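Local coordinates for uncharacterized protein (Bacteroides cellulosilyticus, PDB 5JVK) that probably hydrolyses O-glycosidic bonds as a family 39 glycoside hydrolase of a gut-dwelling Bacteroides, at residues 290-295 / 341-346; 348-353 / 401-406; 353-358 / 489-494. All coordinates share one frame; numbering follows the deposited sequence.

Contact 1: residues 290-295 / 341-346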
ATOM      1  N   TYR A 290       7.201   9.215  -5.683  1.00 20.27           N
ATOM      2  CA  TYR A 290       8.125   8.086  -5.772  1.00 20.18           C
ATOM      3  C   TYR A 290       9.542   8.538  -5.424  1.00 20.12           C
ATOM      4  O   TYR A 290      10.052   9.489  -6.014  1.00 20.02           O
ATOM      5  CB  TYR A 290       8.111   7.463  -7.174  1.00 20.20           C
ATOM      6  CG  TYR A 290       6.922   6.569  -7.452  1.00 20.27           C
ATOM      7  CD1 TYR A 290       6.953   5.220  -7.111  1.00 20.17           C
ATOM      8  CD2 TYR A 290       5.770   7.062  -8.077  1.00 20.07           C
ATOM      9  CE1 TYR A 290       5.876   4.386  -7.372  1.00 20.10           C
ATOM     10  CE2 TYR A 290       4.688   6.232  -8.342  1.00 19.95           C
ATOM     11  CZ  TYR A 290       4.748   4.894  -7.985  1.00 20.02           C
ATOM     12  OH  TYR A 290       3.689   4.050  -8.232  1.00 19.98           O
ATOM     13  N   MET A 291      10.161   7.850  -4.465  1.00 19.99           N
ATOM     14  CA  MET A 291      11.539   8.115  -4.050  1.00 19.72           C
ATOM     15  C   MET A 291      12.483   6.953  -4.367  1.00 19.57           C
ATOM     16  O   MET A 291      13.653   6.986  -3.978  1.00 19.49           O
ATOM     17  CB  MET A 291      11.566   8.397  -2.553  1.00 19.92           C
ATOM     18  CG  MET A 291      10.738   9.604  -2.147  1.00 20.21           C
ATOM     19  SD  MET A 291      10.210   9.508  -0.433  1.00 20.59           S
ATOM     20  CE  MET A 291       8.925  10.757  -0.436  1.00 20.80           C
ATOM     21  N   ALA A 292      11.995   5.947  -5.095  1.00 19.45           N
ATOM     22  CA  ALA A 292      12.775   4.739  -5.374  1.00 19.49           C
ATOM     23  C   ALA A 292      13.946   5.027  -6.329  1.00 19.46           C
ATOM     24  O   ALA A 292      13.775   5.793  -7.280  1.00 19.37           O
ATOM     25  CB  ALA A 292      11.880   3.658  -5.959  1.00 19.41           C
ATOM     26  N   PRO A 293      15.117   4.416  -6.114  1.00 19.57           N
ATOM     27  CA  PRO A 293      15.346   3.349  -5.134  1.00 19.58           C
ATOM     28  C   PRO A 293      15.852   3.810  -3.752  1.00 19.57           C
ATOM     29  O   PRO A 293      16.388   2.994  -3.002  1.00 19.69           O
ATOM     30  CB  PRO A 293      16.425   2.515  -5.825  1.00 19.74           C
ATOM     31  CG  PRO A 293      17.259   3.538  -6.525  1.00 19.79           C
ATOM     32  CD  PRO A 293      16.333   4.674  -6.908  1.00 19.74           C
ATOM     33  N   ASN A 294      15.668   5.085  -3.407  1.00 19.76           N
ATOM     34  CA  ASN A 294      16.233   5.653  -2.174  1.00 19.52           C
ATOM     35  C   ASN A 294      15.321   5.404  -0.978  1.00 19.23           C
ATOM     36  O   ASN A 294      14.164   5.014  -1.140  1.00 19.21           O
ATOM     37  CB  ASN A 294      16.459   7.159  -2.328  1.00 19.58           C
ATOM     38  CG  ASN A 294      17.295   7.500  -3.539  1.00 19.65           C
ATOM     39  OD1 ASN A 294      16.811   8.113  -4.492  1.00 19.88           O
ATOM     40  ND2 ASN A 294      18.551   7.087  -3.520  1.00 19.81           N
ATOM     41  N   THR A 295      15.845   5.657   0.220  1.00 18.98           N
ATOM     42  CA  THR A 295      15.065   5.515   1.453  1.00 18.89           C
ATOM     43  C   THR A 295      13.925   6.542   1.499  1.00 18.93           C
ATOM     44  O   THR A 295      14.018   7.599   0.871  1.00 18.98           O
ATOM     45  CB  THR A 295      15.920   5.726   2.726  1.00 18.76           C
ATOM     46  OG1 THR A 295      16.422   7.069   2.760  1.00 18.75           O
ATOM     47  CG2 THR A 295      17.078   4.742   2.794  1.00 18.74           C
ATOM     48  N   ILE A 341       2.578   5.317  -3.941  1.00 21.40           N
ATOM     49  CA  ILE A 341       3.970   5.353  -3.508  1.00 21.15           C
ATOM     50  C   ILE A 341       4.451   3.909  -3.426  1.00 20.99           C
ATOM     51  O   ILE A 341       3.687   3.027  -3.038  1.00 21.06           O
ATOM     52  CB  ILE A 341       4.152   6.113  -2.172  1.00 21.16           C
ATOM     53  CG1 ILE A 341       5.641   6.258  -1.832  1.00 21.32           C
ATOM     54  CG2 ILE A 341       3.404   5.434  -1.028  1.00 21.19           C
ATOM     55  CD1 ILE A 341       5.918   7.212  -0.689  1.00 21.33           C
ATOM     56  N   GLY A 342       5.694   3.659  -3.820  1.00 20.47           N
ATOM     57  CA  GLY A 342       6.218   2.305  -3.793  1.00 20.15           C
ATOM     58  C   GLY A 342       7.660   2.164  -4.221  1.00 20.02           C
ATOM     59  O   GLY A 342       8.257   3.090  -4.768  1.00 20.09           O
ATOM     60  N   TRP A 343       8.206   0.988  -3.936  1.00 19.79           N
ATOM     61  CA  TRP A 343       9.541   0.579  -4.354  1.00 19.84           C
ATOM     62  C   TRP A 343       9.410  -0.791  -5.011  1.00 19.85           C
ATOM     63  O   TRP A 343       8.485  -1.545  -4.697  1.00 20.03           O
ATOM     64  CB  TRP A 343      10.477   0.504  -3.148  1.00 19.88           C
ATOM     65  CG  TRP A 343      10.857   1.844  -2.573  1.00 19.74           C
ATOM     66  CD1 TRP A 343      12.024   2.509  -2.765  1.00 19.73           C
ATOM     67  CD2 TRP A 343      10.070   2.666  -1.704  1.00 19.65           C
ATOM     68  NE1 TRP A 343      12.023   3.693  -2.079  1.00 19.87           N
ATOM     69  CE2 TRP A 343      10.834   3.817  -1.417  1.00 19.71           C
ATOM     70  CE3 TRP A 343       8.798   2.540  -1.138  1.00 19.59           C
ATOM     71  CZ2 TRP A 343      10.365   4.844  -0.594  1.00 19.74           C
ATOM     72  CZ3 TRP A 343       8.328   3.557  -0.325  1.00 19.65           C
ATOM     73  CH2 TRP A 343       9.112   4.697  -0.057  1.00 19.80           C
ATOM     74  N   ASN A 344      10.335  -1.110  -5.913  1.00 19.87           N
ATOM     75  CA  ASN A 344      10.279  -2.352  -6.697  1.00 19.78           C
ATOM     76  C   ASN A 344      11.515  -3.214  -6.474  1.00 19.85           C
ATOM     77  O   ASN A 344      12.588  -2.702  -6.146  1.00 19.91           O
ATOM     78  CB  ASN A 344      10.102  -2.048  -8.189  1.00 19.71           C
ATOM     79  CG  ASN A 344      11.256  -1.254  -8.771  1.00 19.86           C
ATOM     80  OD1 ASN A 344      12.317  -1.804  -9.068  1.00 19.92           O
ATOM     81  ND2 ASN A 344      11.051   0.046  -8.942  1.00 19.75           N
ATOM     82  N   SER A 345      11.351  -4.522  -6.676  1.00 19.86           N
ATOM     83  CA  SER A 345      12.433  -5.498  -6.480  1.00 19.83           C
ATOM     84  C   SER A 345      13.470  -5.582  -7.618  1.00 19.75           C
ATOM     85  O   SER A 345      14.389  -6.403  -7.540  1.00 20.10           O
ATOM     86  CB  SER A 345      11.852  -6.890  -6.195  1.00 19.65           C
ATOM     87  OG  SER A 345      11.033  -6.869  -5.039  1.00 19.57           O
ATOM     88  N   THR A 346      13.335  -4.757  -8.661  1.00 19.50           N
ATOM     89  CA  THR A 346      14.369  -4.652  -9.699  1.00 19.29           C
ATOM     90  C   THR A 346      15.522  -3.759  -9.229  1.00 18.89           C
ATOM     91  O   THR A 346      16.684  -4.159  -9.312  1.00 18.91           O
ATOM     92  CB  THR A 346      13.799  -4.118 -11.030  1.00 19.36           C
ATOM     93  OG1 THR A 346      12.766  -4.995 -11.496  1.00 19.28           O
ATOM     94  CG2 THR A 346      14.888  -4.012 -12.102  1.00 19.38           C
TER
HETATM   95  O   HOH W   1       8.967   5.504  -3.427  1.00 20.70           O

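Contact 2: residues 348-353 / 401-406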
ATOM      1  N   ASN A 348      15.682  -2.430  -6.009  1.00 17.96           N
ATOM      2  CA  ASN A 348      15.963  -2.704  -4.596  1.00 17.94           C
ATOM      3  C   ASN A 348      15.913  -4.202  -4.318  1.00 17.90           C
ATOM      4  O   ASN A 348      15.303  -4.967  -5.064  1.00 17.76           O
ATOM      5  CB  ASN A 348      14.956  -1.990  -3.688  1.00 17.99           C
ATOM      6  CG  ASN A 348      15.268  -0.515  -3.506  1.00 18.04           C
ATOM      7  OD1 ASN A 348      16.314  -0.147  -2.973  1.00 18.05           O
ATOM      8  ND2 ASN A 348      14.354   0.335  -3.920  1.00 17.83           N
ATOM      9  N   LEU A 349      16.553  -4.602  -3.223  1.00 17.90           N
ATOM     10  CA  LEU A 349      16.429  -5.957  -2.694  1.00 17.88           C
ATOM     11  C   LEU A 349      15.002  -6.142  -2.180  1.00 17.78           C
ATOM     12  O   LEU A 349      14.336  -5.160  -1.840  1.00 18.15           O
ATOM     13  CB  LEU A 349      17.415  -6.173  -1.544  1.00 18.05           C
ATOM     14  CG  LEU A 349      18.914  -6.023  -1.816  1.00 18.23           C
ATOM     15  CD1 LEU A 349      19.686  -5.963  -0.505  1.00 18.30           C
ATOM     16  CD2 LEU A 349      19.419  -7.162  -2.685  1.00 18.26           C
ATOM     17  N   ASP A 350      14.538  -7.389  -2.107  1.00 17.38           N
ATOM     18  CA  ASP A 350      13.221  -7.687  -1.525  1.00 17.02           C
ATOM     19  C   ASP A 350      13.116  -7.163  -0.091  1.00 16.57           C
ATOM     20  O   ASP A 350      12.080  -6.635   0.304  1.00 16.36           O
ATOM     21  CB  ASP A 350      12.943  -9.202  -1.516  1.00 17.16           C
ATOM     22  CG  ASP A 350      12.459  -9.740  -2.861  1.00 17.37           C
ATOM     23  OD1 ASP A 350      12.033  -8.954  -3.735  1.00 17.25           O
ATOM     24  OD2 ASP A 350      12.493 -10.982  -3.026  1.00 17.61           O
ATOM     25  N   ILE A 351      14.191  -7.317   0.677  1.00 16.15           N
ATOM     26  CA  ILE A 351      14.206  -6.908   2.078  1.00 16.01           C
ATOM     27  C   ILE A 351      14.215  -5.378   2.235  1.00 15.72           C
ATOM     28  O   ILE A 351      13.675  -4.857   3.215  1.00 15.38           O
ATOM     29  CB  ILE A 351      15.377  -7.581   2.853  1.00 16.15           C
ATOM     30  CG1 ILE A 351      15.092  -7.597   4.354  1.00 16.26           C
ATOM     31  CG2 ILE A 351      16.719  -6.912   2.564  1.00 16.20           C
ATOM     32  CD1 ILE A 351      13.954  -8.512   4.769  1.00 16.34           C
ATOM     33  N   GLU A 352      14.816  -4.674   1.272  1.00 15.49           N
ATOM     34  CA  GLU A 352      14.755  -3.207   1.229  1.00 15.40           C
ATOM     35  C   GLU A 352      13.328  -2.719   0.957  1.00 15.21           C
ATOM     36  O   GLU A 352      12.844  -1.813   1.638  1.00 15.03           O
ATOM     37  CB  GLU A 352      15.735  -2.638   0.195  1.00 15.49           C
ATOM     38  CG  GLU A 352      17.195  -2.742   0.627  1.00 15.56           C
ATOM     39  CD  GLU A 352      18.199  -2.356  -0.455  1.00 15.65           C
ATOM     40  OE1 GLU A 352      17.840  -2.313  -1.653  1.00 15.50           O
ATOM     41  OE2 GLU A 352      19.372  -2.103  -0.102  1.00 15.59           O
ATOM     42  N   GLN A 353      12.662  -3.339  -0.020  1.00 15.08           N
ATOM     43  CA  GLN A 353      11.253  -3.049  -0.330  1.00 15.05           C
ATOM     44  C   GLN A 353      10.362  -3.205   0.911  1.00 15.18           C
ATOM     45  O   GLN A 353       9.491  -2.369   1.165  1.00 15.36           O
ATOM     46  CB  GLN A 353      10.735  -3.962  -1.455  1.00 14.96           C
ATOM     47  CG  GLN A 353       9.397  -3.524  -2.052  1.00 14.92           C
ATOM     48  CD  GLN A 353       8.625  -4.636  -2.762  1.00 14.90           C
ATOM     49  OE1 GLN A 353       8.687  -5.806  -2.379  1.00 14.74           O
ATOM     50  NE2 GLN A 353       7.863  -4.263  -3.789  1.00 14.89           N
ATOM     51  N   PRO A 401       3.797 -14.763  -1.418  1.00 22.68           N
ATOM     52  CA  PRO A 401       4.129 -13.499  -0.753  1.00 22.23           C
ATOM     53  C   PRO A 401       5.624 -13.190  -0.776  1.00 21.68           C
ATOM     54  O   PRO A 401       6.447 -14.091  -0.586  1.00 21.40           O
ATOM     55  CB  PRO A 401       3.646 -13.722   0.684  1.00 22.29           C
ATOM     56  CG  PRO A 401       3.775 -15.188   0.891  1.00 22.43           C
ATOM     57  CD  PRO A 401       3.463 -15.817  -0.441  1.00 22.60           C
ATOM     58  N   LYS A 402       5.952 -11.927  -1.039  1.00 20.98           N
ATOM     59  CA  LYS A 402       7.313 -11.413  -0.902  1.00 20.60           C
ATOM     60  C   LYS A 402       7.465 -10.890   0.533  1.00 20.01           C
ATOM     61  O   LYS A 402       6.457 -10.741   1.234  1.00 20.05           O
ATOM     62  CB  LYS A 402       7.560 -10.302  -1.925  1.00 20.87           C
ATOM     63  CG  LYS A 402       7.488 -10.773  -3.376  1.00 20.89           C
ATOM     64  CD  LYS A 402       7.252  -9.623  -4.341  1.00 20.85           C
ATOM     65  CE  LYS A 402       8.407  -8.637  -4.333  1.00 21.14           C
ATOM     66  NZ  LYS A 402       8.243  -7.569  -5.355  1.00 21.36           N
ATOM     67  N   PRO A 403       8.712 -10.627   0.990  1.00 19.26           N
ATOM     68  CA  PRO A 403       8.916 -10.084   2.347  1.00 18.77           C
ATOM     69  C   PRO A 403       8.125  -8.807   2.673  1.00 18.40           C
ATOM     70  O   PRO A 403       7.742  -8.610   3.827  1.00 18.21           O
ATOM     71  CB  PRO A 403      10.419  -9.795   2.380  1.00 18.86           C
ATOM     72  CG  PRO A 403      11.002 -10.798   1.454  1.00 18.97           C
ATOM     73  CD  PRO A 403      10.001 -10.944   0.343  1.00 19.16           C
ATOM     74  N   SER A 404       7.887  -7.963   1.667  1.00 17.94           N
ATOM     75  CA  SER A 404       7.118  -6.731   1.834  1.00 17.80           C
ATOM     76  C   SER A 404       5.683  -6.958   2.307  1.00 17.93           C
ATOM     77  O   SER A 404       5.116  -6.105   2.999  1.00 17.97           O
ATOM     78  CB  SER A 404       7.122  -5.916   0.539  1.00 17.72           C
ATOM     79  OG  SER A 404       6.635  -6.683  -0.544  1.00 17.73           O
ATOM     80  N   TYR A 405       5.100  -8.098   1.935  1.00 18.00           N
ATOM     81  CA  TYR A 405       3.785  -8.490   2.436  1.00 18.02           C
ATOM     82  C   TYR A 405       3.807  -8.664   3.953  1.00 18.23           C
ATOM     83  O   TYR A 405       2.943  -8.137   4.655  1.00 18.15           O
ATOM     84  CB  TYR A 405       3.306  -9.787   1.778  1.00 17.87           C
ATOM     85  CG  TYR A 405       1.894 -10.139   2.165  1.00 17.74           C
ATOM     86  CD1 TYR A 405       1.623 -10.817   3.356  1.00 17.73           C
ATOM     87  CD2 TYR A 405       0.821  -9.773   1.359  1.00 17.72           C
ATOM     88  CE1 TYR A 405       0.326 -11.124   3.726  1.00 17.71           C
ATOM     89  CE2 TYR A 405      -0.481 -10.083   1.718  1.00 17.80           C
ATOM     90  CZ  TYR A 405      -0.723 -10.756   2.905  1.00 17.75           C
ATOM     91  OH  TYR A 405      -2.009 -11.058   3.265  1.00 17.89           O
ATOM     92  N   GLN A 406       4.786  -9.426   4.439  1.00 18.55           N
ATOM     93  CA  GLN A 406       4.963  -9.669   5.872  1.00 18.84           C
ATOM     94  C   GLN A 406       5.146  -8.351   6.622  1.00 18.93           C
ATOM     95  O   GLN A 406       4.523  -8.134   7.661  1.00 19.17           O
ATOM     96  CB  GLN A 406       6.181 -10.568   6.117  1.00 19.06           C
ATOM     97  CG  GLN A 406       6.326 -11.078   7.548  1.00 19.31           C
ATOM     98  CD  GLN A 406       5.448 -12.279   7.863  1.00 19.48           C
ATOM     99  OE1 GLN A 406       5.011 -13.005   6.971  1.00 19.56           O
ATOM    100  NE2 GLN A 406       5.199 -12.498   9.151  1.00 19.64           N
TER
HETATM  101  O   HOH W   2       9.597  -7.808  -0.608  1.00 11.81           O

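Contact 3: residues 353-358 / 489-494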
ATOM      1  N   GLN A 353      12.662  -3.339  -0.020  1.00 15.08           N
ATOM      2  CA  GLN A 353      11.253  -3.049  -0.330  1.00 15.05           C
ATOM      3  C   GLN A 353      10.362  -3.205   0.911  1.00 15.18           C
ATOM      4  O   GLN A 353       9.491  -2.369   1.165  1.00 15.36           O
ATOM      5  CB  GLN A 353      10.735  -3.962  -1.455  1.00 14.96           C
ATOM      6  CG  GLN A 353       9.397  -3.524  -2.052  1.00 14.92           C
ATOM      7  CD  GLN A 353       8.625  -4.636  -2.762  1.00 14.90           C
ATOM      8  OE1 GLN A 353       8.687  -5.806  -2.379  1.00 14.74           O
ATOM      9  NE2 GLN A 353       7.863  -4.263  -3.789  1.00 14.89           N
ATOM     10  N   ALA A 354      10.590  -4.274   1.671  1.00 15.22           N
ATOM     11  CA  ALA A 354       9.864  -4.520   2.913  1.00 15.29           C
ATOM     12  C   ALA A 354      10.173  -3.454   3.959  1.00 15.40           C
ATOM     13  O   ALA A 354       9.261  -2.857   4.533  1.00 15.52           O
ATOM     14  CB  ALA A 354      10.203  -5.902   3.452  1.00 15.31           C
ATOM     15  N   ALA A 355      11.461  -3.214   4.189  1.00 15.50           N
ATOM     16  CA  ALA A 355      11.911  -2.188   5.132  1.00 15.51           C
ATOM     17  C   ALA A 355      11.320  -0.813   4.812  1.00 15.63           C
ATOM     18  O   ALA A 355      10.832  -0.127   5.707  1.00 15.62           O
ATOM     19  CB  ALA A 355      13.433  -2.117   5.151  1.00 15.43           C
ATOM     20  N   TYR A 356      11.349  -0.431   3.537  1.00 15.92           N
ATOM     21  CA  TYR A 356      10.869   0.888   3.115  1.00 16.15           C
ATOM     22  C   TYR A 356       9.349   1.014   3.166  1.00 16.19           C
ATOM     23  O   TYR A 356       8.835   2.116   3.364  1.00 16.10           O
ATOM     24  CB  TYR A 356      11.393   1.249   1.716  1.00 16.32           C
ATOM     25  CG  TYR A 356      12.913   1.321   1.578  1.00 16.58           C
ATOM     26  CD1 TYR A 356      13.762   1.401   2.696  1.00 16.71           C
ATOM     27  CD2 TYR A 356      13.505   1.342   0.316  1.00 16.70           C
ATOM     28  CE1 TYR A 356      15.139   1.472   2.550  1.00 16.73           C
ATOM     29  CE2 TYR A 356      14.884   1.420   0.168  1.00 16.80           C
ATOM     30  CZ  TYR A 356      15.695   1.482   1.288  1.00 16.77           C
ATOM     31  OH  TYR A 356      17.063   1.557   1.152  1.00 16.88           O
ATOM     32  N   LEU A 357       8.637  -0.100   2.994  1.00 16.33           N
ATOM     33  CA  LEU A 357       7.180  -0.114   3.163  1.00 16.40           C
ATOM     34  C   LEU A 357       6.801   0.226   4.604  1.00 16.29           C
ATOM     35  O   LEU A 357       5.987   1.115   4.836  1.00 16.39           O
ATOM     36  CB  LEU A 357       6.592  -1.474   2.773  1.00 16.51           C
ATOM     37  CG  LEU A 357       5.057  -1.586   2.729  1.00 16.56           C
ATOM     38  CD1 LEU A 357       4.630  -2.572   1.651  1.00 16.68           C
ATOM     39  CD2 LEU A 357       4.444  -1.985   4.068  1.00 16.45           C
ATOM     40  N   ALA A 358       7.392  -0.486   5.559  1.00 16.17           N
ATOM     41  CA  ALA A 358       7.133  -0.242   6.980  1.00 16.14           C
ATOM     42  C   ALA A 358       7.512   1.178   7.373  1.00 16.20           C
ATOM     43  O   ALA A 358       6.755   1.858   8.066  1.00 16.41           O
ATOM     44  CB  ALA A 358       7.897  -1.237   7.840  1.00 16.18           C
ATOM     45  N   LEU A 489      19.945  -2.490  15.674  1.00 20.64           N
ATOM     46  CA  LEU A 489      19.123  -1.897  14.627  1.00 20.04           C
ATOM     47  C   LEU A 489      19.514  -2.404  13.245  1.00 19.58           C
ATOM     48  O   LEU A 489      20.695  -2.606  12.953  1.00 19.50           O
ATOM     49  CB  LEU A 489      19.231  -0.368  14.653  1.00 20.05           C
ATOM     50  CG  LEU A 489      18.883   0.352  15.960  1.00 20.27           C
ATOM     51  CD1 LEU A 489      18.946   1.856  15.743  1.00 20.46           C
ATOM     52  CD2 LEU A 489      17.511  -0.051  16.481  1.00 20.35           C
ATOM     53  N   SER A 490      18.497  -2.611  12.411  1.00 19.07           N
ATOM     54  CA  SER A 490      18.669  -2.849  10.985  1.00 18.83           C
ATOM     55  C   SER A 490      17.810  -1.857  10.205  1.00 18.51           C
ATOM     56  O   SER A 490      17.087  -1.042  10.791  1.00 17.98           O
ATOM     57  CB  SER A 490      18.277  -4.290  10.627  1.00 18.87           C
ATOM     58  OG  SER A 490      16.875  -4.487  10.694  1.00 18.64           O
ATOM     59  N   ILE A 491      17.897  -1.936   8.882  1.00 18.50           N
ATOM     60  CA  ILE A 491      16.993  -1.189   7.998  1.00 18.52           C
ATOM     61  C   ILE A 491      15.518  -1.535   8.248  1.00 18.54           C
ATOM     62  O   ILE A 491      14.647  -0.677   8.092  1.00 18.57           O
ATOM     63  CB  ILE A 491      17.356  -1.351   6.494  1.00 18.56           C
ATOM     64  CG1 ILE A 491      17.223  -2.807   6.013  1.00 18.56           C
ATOM     65  CG2 ILE A 491      18.763  -0.822   6.226  1.00 18.61           C
ATOM     66  CD1 ILE A 491      17.410  -2.970   4.520  1.00 18.53           C
ATOM     67  N   LEU A 492      15.257  -2.780   8.648  1.00 18.50           N
ATOM     68  CA  LEU A 492      13.913  -3.249   8.977  1.00 18.48           C
ATOM     69  C   LEU A 492      13.522  -2.773  10.376  1.00 18.70           C
ATOM     70  O   LEU A 492      14.225  -3.080  11.336  1.00 18.63           O
ATOM     71  CB  LEU A 492      13.868  -4.773   8.933  1.00 18.43           C
ATOM     72  CG  LEU A 492      14.208  -5.425   7.584  1.00 18.35           C
ATOM     73  CD1 LEU A 492      14.806  -6.812   7.780  1.00 18.43           C
ATOM     74  CD2 LEU A 492      12.974  -5.467   6.695  1.00 18.22           C
ATOM     75  N   PRO A 493      12.410  -2.020  10.505  1.00 19.06           N
ATOM     76  CA  PRO A 493      12.036  -1.567  11.845  1.00 19.35           C
ATOM     77  C   PRO A 493      11.695  -2.692  12.819  1.00 19.79           C
ATOM     78  O   PRO A 493      11.121  -3.709  12.420  1.00 19.90           O
ATOM     79  CB  PRO A 493      10.795  -0.700  11.595  1.00 19.29           C
ATOM     80  CG  PRO A 493      10.931  -0.247  10.190  1.00 19.14           C
ATOM     81  CD  PRO A 493      11.561  -1.398   9.469  1.00 19.07           C
ATOM     82  N   GLN A 494      12.070  -2.494  14.080  1.00 20.12           N
ATOM     83  CA  GLN A 494      11.629  -3.344  15.180  1.00 20.52           C
ATOM     84  C   GLN A 494      10.810  -2.488  16.131  1.00 21.01           C
ATOM     85  O   GLN A 494      10.845  -1.259  16.052  1.00 21.33           O
ATOM     86  CB  GLN A 494      12.818  -3.996  15.893  1.00 20.57           C
ATOM     87  CG  GLN A 494      13.688  -3.055  16.715  1.00 20.68           C
ATOM     88  CD  GLN A 494      15.029  -3.666  17.054  1.00 20.76           C
ATOM     89  OE1 GLN A 494      15.285  -4.016  18.203  1.00 21.10           O
ATOM     90  NE2 GLN A 494      15.891  -3.806  16.051  1.00 20.59           N
TER

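Contact 1: residues 290-295 / 341-346
Two similar first torsions set up this contact: CG of Tyr290 (chi1 -78°) and CG of Trp343 (chi1 -71°) each stand anti to their own carbonyl carbon, beside the backbone N. The indole thereby reaches across to the 290-295 loop and gives its NE1 hydrogen to the carbonyl of Asn294, with Trp343 NE1 and Asn294 O 2.7 Å apart. The N-H...O angle is only 146°, yet the donor sits nearly along the C=O axis. That carbonyl is presented by a tight type VI turn through the cis peptide bond between Ala292 and Pro293, closed by Asn294 N to Met291 O at 2.8 Å. Ala292 CB presses obliquely on the indole, 3.4 Å from Trp343 CD1. A water over the centre of one indole face ties the loops together, accepting from Met291 N (2.8 Å) and donating to Gly342 O (2.9 Å). Gly342 O also meets the edge of the phenol, 3.4 Å from Tyr290 CD1, while Ile341 CA lies over a ring face. An alanine in place of Trp343 would probably loosen the turn, losing the bond to Asn294 O and the indole packed against Ala292. Tyr290 OH bonds to Glu340 OE1, at the C-terminal end of strand 335-341, where clan GH-A (beta/alpha)8 barrels characteristically carry the catalytic nucleophile.

Contact 2: residues 348-353 / 401-406
In the (beta/alpha)8 barrel, helices 350-366 and 403-415 follow the seventh and eighth strands, and here their N-terminal turns meet side by side. Gln353, Asp350 and Pro403 bury most of the surface. Asp350 and Pro403 make a purely packing contact: the pyrrolidine ring lies obliquely across the aspartate, with Pro403 CG 3.9 Å from Asp350 CB. The Asp350 carboxylate is engaged elsewhere, OD1 accepting from Ser345 OG, and its distance to the Lys402 ammonium, 4.3 Å from OD1 to NZ, exceeds a salt bridge. Lys402 NZ is itself bonded to Ser345 OG and Gly393 O; the two opposite charges would probably still stabilise each other. Gln353 stretches from its helix with CG anti to the backbone N (chi1 -167°), so its amide reaches the neighbouring helix, crossing the lysine chain at about a right angle. NE2 is held by Trp343 O and Gly393 O, which fixes the amide's rotation and turns OE1 to Ser404. There Ser404 OG donates to Gln353 OE1 over 2.9 Å, coming from above the carbonyl plane. A water grips the same oxygen: it donates to Gln353 OE1 at 2.8 Å and to Asp350 O at 2.9 Å, and accepts from Ser404 N at 2.9 Å.

Contact 3: residues 353-358 / 489-494
Helix 350-366 of the (beta/alpha)8 barrel is covered here by the loop joining strands 484-489 and 494-498 of the C-terminal antiparallel beta domain, so the contact is an interdomain seam. Alanines on the helix let the loop come close: Ala355 CA and Leu492 CA are 4.5 Å apart. The bump on the helix is the methyl of Ala355, which enters a hollow walled by the Ile491 carbonyl, the Ile491 chain and the Leu492 isobutyl group. Its CB lies 3.5 Å from Ile491 O and 3.9 Å from Ile491 CG1; this branch comes alongside because it takes the crowded position between backbone N and carbonyl carbon (chi1 63°). From the loop comes the reverse fit. Leu492 CD2 wedges against the helix backbone beside Ala355, 3.7 Å from Ala355 N, and also reaches the methyl of Ala354, at 4.3 Å from its CB. One turn on, the Pro493 ring settles against Ala358, whose methyl is the next bump along this face. Helix and loop segments thus meet by apolar packing, while Arg359 NH1 just beyond bonds to Ile491 O. Inside the loop, Ser490 OG donates weakly to Leu492 O, and at the far end of the seam Pro493 CG touches Ala358 CB at 4.0 Å.

In the fold
Helix 350-366 and the loop leading into it run through all three contacts. Contact 1 comes first along the chain and closes before the others open, whereas contacts 2 and 3 interleave and share Gln353. Their centres lie about 9 Å apart, with contact 1 about 11 Å from contact 2 and 13 Å from contact 3. Contact 1 is joined to the helix where the ring of Tyr356 meets Trp343 edge-to-face. Ile351 packs on Leu492, linking contacts 2 and 3. The series thus runs from the strand-end loops of the barrel, through its last two helices, to the C-terminal beta domain, connecting the probable active-site side with the interdomain seam.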